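Local coordinates for protein probable starch synthase 4, chloroplastic/amyloplastic (Arabidopsis thaliana, PDB 6GNE) that is probably a starch synthase of the GT-B glycosyltransferase class, modelled here with bound adenosine-5'-diphosphate and glycan chains, at residues A[127-132]-A[158-163]; A[279-282]-A[288-291]. One frame throughout, in Å; residues are numbered along the deposited sequence.

Contact 1: A[127-132]-A[158-163]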
loop_
_atom_site.group_PDB
_atom_site.type_symbol
_atom_site.label_atom_id
_atom_site.label_comp_id
_atom_site.label_asym_id
_atom_site.label_seq_id
_atom_site.Cartn_x
_atom_site.Cartn_y
_atom_site.Cartn_z
ATOM N N ALA A 127 -11.769 -17.841 -9.871
ATOM C CA ALA A 127 -12.784 -18.146 -8.876
ATOM C C ALA A 127 -13.563 -16.915 -8.435
ATOM O O ALA A 127 -14.755 -17.026 -8.166
ATOM C CB ALA A 127 -12.159 -18.843 -7.674
ATOM N N ALA A 128 -12.913 -15.747 -8.374
ATOM C CA ALA A 128 -13.604 -14.504 -7.989
ATOM C C ALA A 128 -14.702 -14.105 -8.968
ATOM O O ALA A 128 -15.822 -13.763 -8.573
ATOM C CB ALA A 128 -12.617 -13.366 -7.832
ATOM N N LEU A 129 -14.375 -14.145 -10.244
ATOM C CA LEU A 129 -15.374 -13.907 -11.301
ATOM C C LEU A 129 -16.493 -14.951 -11.314
ATOM O O LEU A 129 -17.656 -14.615 -11.520
ATOM C CB LEU A 129 -14.698 -13.844 -12.676
ATOM C CG LEU A 129 -13.867 -12.578 -12.853
ATOM C CD1 LEU A 129 -13.047 -12.669 -14.126
ATOM C CD2 LEU A 129 -14.756 -11.335 -12.811
ATOM N N GLU A 130 -16.118 -16.201 -11.082
ATOM C CA GLU A 130 -17.064 -17.310 -10.974
ATOM C C GLU A 130 -18.052 -17.097 -9.824
ATOM O O GLU A 130 -19.228 -17.277 -9.999
ATOM C CB GLU A 130 -16.284 -18.617 -10.797
ATOM C CG GLU A 130 -17.016 -19.873 -11.199
ATOM C CD GLU A 130 -17.401 -19.870 -12.648
ATOM O OE1 GLU A 130 -18.603 -19.729 -12.928
ATOM O OE2 GLU A 130 -16.482 -20.002 -13.517
ATOM N N LEU A 131 -17.567 -16.661 -8.678
ATOM C CA LEU A 131 -18.451 -16.324 -7.566
ATOM C C LEU A 131 -19.457 -15.258 -7.971
ATOM O O LEU A 131 -20.629 -15.373 -7.637
ATOM C CB LEU A 131 -17.656 -15.887 -6.321
ATOM C CG LEU A 131 -18.359 -15.102 -5.196
ATOM C CD1 LEU A 131 -19.449 -15.917 -4.498
ATOM C CD2 LEU A 131 -17.320 -14.608 -4.200
ATOM N N LEU A 132 -19.013 -14.230 -8.685
ATOM C CA LEU A 132 -19.933 -13.174 -9.161
ATOM C C LEU A 132 -21.042 -13.706 -10.103
ATOM O O LEU A 132 -22.246 -13.444 -9.889
ATOM C CB LEU A 132 -19.161 -12.025 -9.823
ATOM C CG LEU A 132 -18.320 -11.166 -8.882
ATOM C CD1 LEU A 132 -17.553 -10.117 -9.661
ATOM C CD2 LEU A 132 -19.167 -10.516 -7.793
ATOM N N ASP A 158 -13.030 -12.085 -22.093
ATOM C CA ASP A 158 -12.961 -13.303 -22.892
ATOM C C ASP A 158 -13.947 -14.381 -22.441
ATOM O O ASP A 158 -14.518 -15.058 -23.279
ATOM C CB ASP A 158 -11.508 -13.803 -22.956
ATOM C CG ASP A 158 -10.597 -12.889 -23.807
ATOM O OD1 ASP A 158 -11.007 -11.782 -24.263
ATOM O OD2 ASP A 158 -9.431 -13.299 -24.017
ATOM N N LEU A 159 -14.226 -14.484 -21.144
ATOM C CA LEU A 159 -15.068 -15.587 -20.633
ATOM C C LEU A 159 -16.348 -15.245 -19.846
ATOM O O LEU A 159 -17.179 -16.151 -19.631
ATOM C CB LEU A 159 -14.199 -16.522 -19.800
ATOM C CG LEU A 159 -12.970 -17.120 -20.513
ATOM C CD1 LEU A 159 -12.058 -17.863 -19.542
ATOM C CD2 LEU A 159 -13.368 -18.010 -21.691
ATOM N N TYR A 160 -16.536 -13.993 -19.419
ATOM C CA TYR A 160 -17.674 -13.661 -18.544
ATOM C C TYR A 160 -18.692 -12.642 -19.068
ATOM O O TYR A 160 -19.881 -12.771 -18.754
ATOM C CB TYR A 160 -17.177 -13.259 -17.158
ATOM C CG TYR A 160 -16.652 -14.442 -16.382
ATOM C CD1 TYR A 160 -15.372 -14.935 -16.621
ATOM C CD2 TYR A 160 -17.437 -15.087 -15.423
ATOM C CE1 TYR A 160 -14.888 -16.034 -15.932
ATOM C CE2 TYR A 160 -16.946 -16.178 -14.708
ATOM C CZ TYR A 160 -15.671 -16.644 -14.975
ATOM O OH TYR A 160 -15.180 -17.717 -14.295
ATOM N N ALA A 161 -18.237 -11.642 -19.833
ATOM C CA ALA A 161 -19.140 -10.772 -20.621
ATOM C C ALA A 161 -20.026 -11.534 -21.603
ATOM O O ALA A 161 -21.197 -11.180 -21.708
ATOM C CB ALA A 161 -18.387 -9.649 -21.323
ATOM N N PRO A 162 -19.490 -12.587 -22.301
ATOM C CA PRO A 162 -20.323 -13.457 -23.170
ATOM C C PRO A 162 -21.023 -14.667 -22.475
ATOM O O PRO A 162 -21.465 -15.598 -23.157
ATOM C CB PRO A 162 -19.320 -13.931 -24.248
ATOM C CG PRO A 162 -17.979 -13.880 -23.596
ATOM C CD PRO A 162 -18.062 -12.982 -22.376
ATOM N N LYS A 163 -21.060 -14.688 -21.149
ATOM C CA LYS A 163 -21.757 -15.727 -20.365
ATOM C C LYS A 163 -22.950 -15.160 -19.568
ATOM O O LYS A 163 -23.555 -15.891 -18.770
ATOM C CB LYS A 163 -20.762 -16.400 -19.386
ATOM C CG LYS A 163 -20.226 -17.749 -19.835
ATOM C CD LYS A 163 -19.545 -18.463 -18.658
ATOM C CE LYS A 163 -19.277 -19.939 -18.930
ATOM N NZ LYS A 163 -17.982 -20.104 -19.643
#

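Contact 2: A[279-282]-A[288-291]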
loop_
_atom_site.group_PDB
_atom_site.type_symbol
_atom_site.label_atom_id
_atom_site.label_comp_id
_atom_site.label_asym_id
_atom_site.label_seq_id
_atom_site.Cartn_x
_atom_site.Cartn_y
_atom_site.Cartn_z
ATOM N N ALA A 279 -1.986 7.504 25.314
ATOM C CA ALA A 279 -2.716 8.759 25.418
ATOM C C ALA A 279 -3.117 9.265 24.040
ATOM O O ALA A 279 -2.457 9.009 23.038
ATOM C CB ALA A 279 -1.897 9.800 26.157
ATOM N N GLN A 280 -4.206 10.009 24.024
ATOM C CA GLN A 280 -4.817 10.513 22.820
ATOM C C GLN A 280 -4.377 11.964 22.695
ATOM O O GLN A 280 -4.005 12.581 23.659
ATOM C CB GLN A 280 -6.367 10.415 22.902
ATOM C CG GLN A 280 -6.978 9.198 23.642
ATOM C CD GLN A 280 -7.048 7.938 22.797
ATOM O OE1 GLN A 280 -8.125 7.432 22.542
ATOM N NE2 GLN A 280 -5.908 7.442 22.344
ATOM N N PHE A 281 -4.415 12.500 21.480
ATOM C CA PHE A 281 -4.092 13.909 21.235
ATOM C C PHE A 281 -4.587 14.319 19.866
ATOM O O PHE A 281 -5.022 13.482 19.078
ATOM C CB PHE A 281 -2.584 14.165 21.356
ATOM C CG PHE A 281 -1.742 13.439 20.334
ATOM C CD1 PHE A 281 -1.502 12.082 20.429
ATOM C CD2 PHE A 281 -1.153 14.135 19.305
ATOM C CE1 PHE A 281 -0.697 11.431 19.506
ATOM C CE2 PHE A 281 -0.347 13.484 18.375
ATOM C CZ PHE A 281 -0.124 12.121 18.471
ATOM N N ASN A 282 -4.509 15.599 19.570
ATOM C CA ASN A 282 -4.963 16.109 18.288
ATOM C C ASN A 282 -4.252 17.420 17.992
ATOM O O ASN A 282 -3.497 17.931 18.835
ATOM C CB ASN A 282 -6.510 16.268 18.277
ATOM C CG ASN A 282 -7.038 17.199 19.390
ATOM O OD1 ASN A 282 -7.057 18.430 19.240
ATOM N ND2 ASN A 282 -7.461 16.610 20.513
ATOM N N GLY A 288 -0.702 14.769 24.918
ATOM C CA GLY A 288 -0.651 13.332 24.721
ATOM C C GLY A 288 0.434 12.817 23.792
ATOM O O GLY A 288 0.792 11.636 23.876
ATOM N N LYS A 289 0.949 13.673 22.897
ATOM C CA LYS A 289 2.111 13.307 22.074
ATOM C C LYS A 289 3.367 13.166 22.932
ATOM O O LYS A 289 3.983 12.115 22.895
ATOM C CB LYS A 289 2.374 14.294 20.928
ATOM C CG LYS A 289 3.316 13.746 19.866
ATOM C CD LYS A 289 3.478 14.709 18.732
ATOM C CE LYS A 289 4.536 14.243 17.738
ATOM N NZ LYS A 289 4.345 12.870 17.179
ATOM N N GLU A 290 3.725 14.187 23.720
ATOM C CA GLU A 290 4.800 14.030 24.714
ATOM C C GLU A 290 4.600 12.812 25.636
ATOM O O GLU A 290 5.568 12.113 25.937
ATOM C CB GLU A 290 5.019 15.301 25.553
ATOM C CG GLU A 290 6.117 15.199 26.650
ATOM C CD GLU A 290 7.501 14.625 26.184
ATOM O OE1 GLU A 290 7.950 14.932 25.048
ATOM O OE2 GLU A 290 8.152 13.856 26.951
ATOM N N GLU A 291 3.364 12.549 26.067
ATOM C CA GLU A 291 3.071 11.371 26.900
ATOM C C GLU A 291 3.406 10.052 26.175
ATOM O O GLU A 291 3.923 9.134 26.800
ATOM C CB GLU A 291 1.619 11.364 27.445
ATOM C CG GLU A 291 1.435 12.065 28.799
ATOM C CD GLU A 291 0.001 12.597 29.111
ATOM O OE1 GLU A 291 -1.023 12.024 28.628
ATOM O OE2 GLU A 291 -0.089 13.602 29.875
HETATM O O HOH W 1 -3.536 15.716 24.100
#

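Contact 1: A[127-132]-A[158-163]
The ring of Y160 lies against the 127-132 helix with one face over L129 and its hydroxyl carried on to E130. L129 CB stands 3.8 Å from the centroid of the Y160 ring and 11° off the ring normal, almost over the centre, which identifies a CH-pi contact. The backbone of the leucine also comes close, L129 O lying 3.6 Å from Y160 CE2, while L129 CD1 is a looser neighbour at 4.1 Å from Y160 CD1.

At the far end of the ring, Y160 OH donates to E130 OE2 over 2.7 Å. The hydroxyl approaches from above the carboxylate, 63° out of its plane. E130 has CG opposite its backbone N (chi1 -157°) and a bend at chi2, which folds the acid back to the hydroxyl. R126 NE also bonds Y160 OH, while Q134 NE2 takes E130 OE1, fixing both polar ends.

D158, two residues before Y160, touches a bound alpha-D-glucopyranose. Y160 thus ties helix 152-160 to helix 117-134, which also touches strand 45-51 through A128, L131 and L132, and strand 64-75 through A127 and E130.

Contact 2: A[279-282]-A[288-291]
F281, G288 and A279 have the most surface buried here, followed by K289, and together they set a loop segment against the first turn of helix 287-300. F281 lays its ring along that turn. K289 CB sits 3.9 Å from the centroid of the F281 ring and 16° off the normal, a CH-pi contact offset toward the rim, and K289 N lies over a face of the ring, 3.7 Å from F281 CG. The phenyl group reaches the helix because CG stands between the backbone N and the carbonyl carbon (chi1 64°).

The nearest CA pair across the contact is that of G288 and F281, 4.9 Å apart. G288, with no side chain, faces the loop through its backbone: G288 CA is 3.6 Å from Q280 O, with an angle of 170° at the hydrogen, the geometry of a CA-H...O contact. One water links the same two residues, accepting from G288 N at 3.1 Å and donating to Q280 O at 3.2 Å.

A279 CB lies 4.0 Å from G288 O and 3.4 Å from E291 OE1. N292 ND2 bonds A279 O, adding a tie to the helix beyond these residues. The polar end of K289 turns away from the loop to the carbonyls of A385, S387 and Y409, so this one side chain covers the F281 ring with its aliphatic part and anchors the helix to other parts of the chain with its amine.

The loop follows strand 257-259 of the mixed sheet and leads into helix 287-300, which precedes the six-stranded parallel sheet, as expected of a connection between the two Rossmann-like domains of a GT-B fold.

How the contacts relate
Contact 1 closes before contact 2 opens, so the two come in series along the chain. Their centres are 50 Å apart and their nearest atoms about 36 Å apart, each centre lying about 27 Å from the centre of the chain and on opposite sides of it. Contact 1 joins helices 117-134 and 152-160 beside the mixed sheet, within the starch synthase catalytic domain. Contact 2 belongs to the loop after strand 257-259 and to helix 287-300, which precedes strand 311-317, the first along the chain of the six-stranded parallel sheet. They share no helix or strand, consistent with each being local to its own part of the two-domain GT-B architecture.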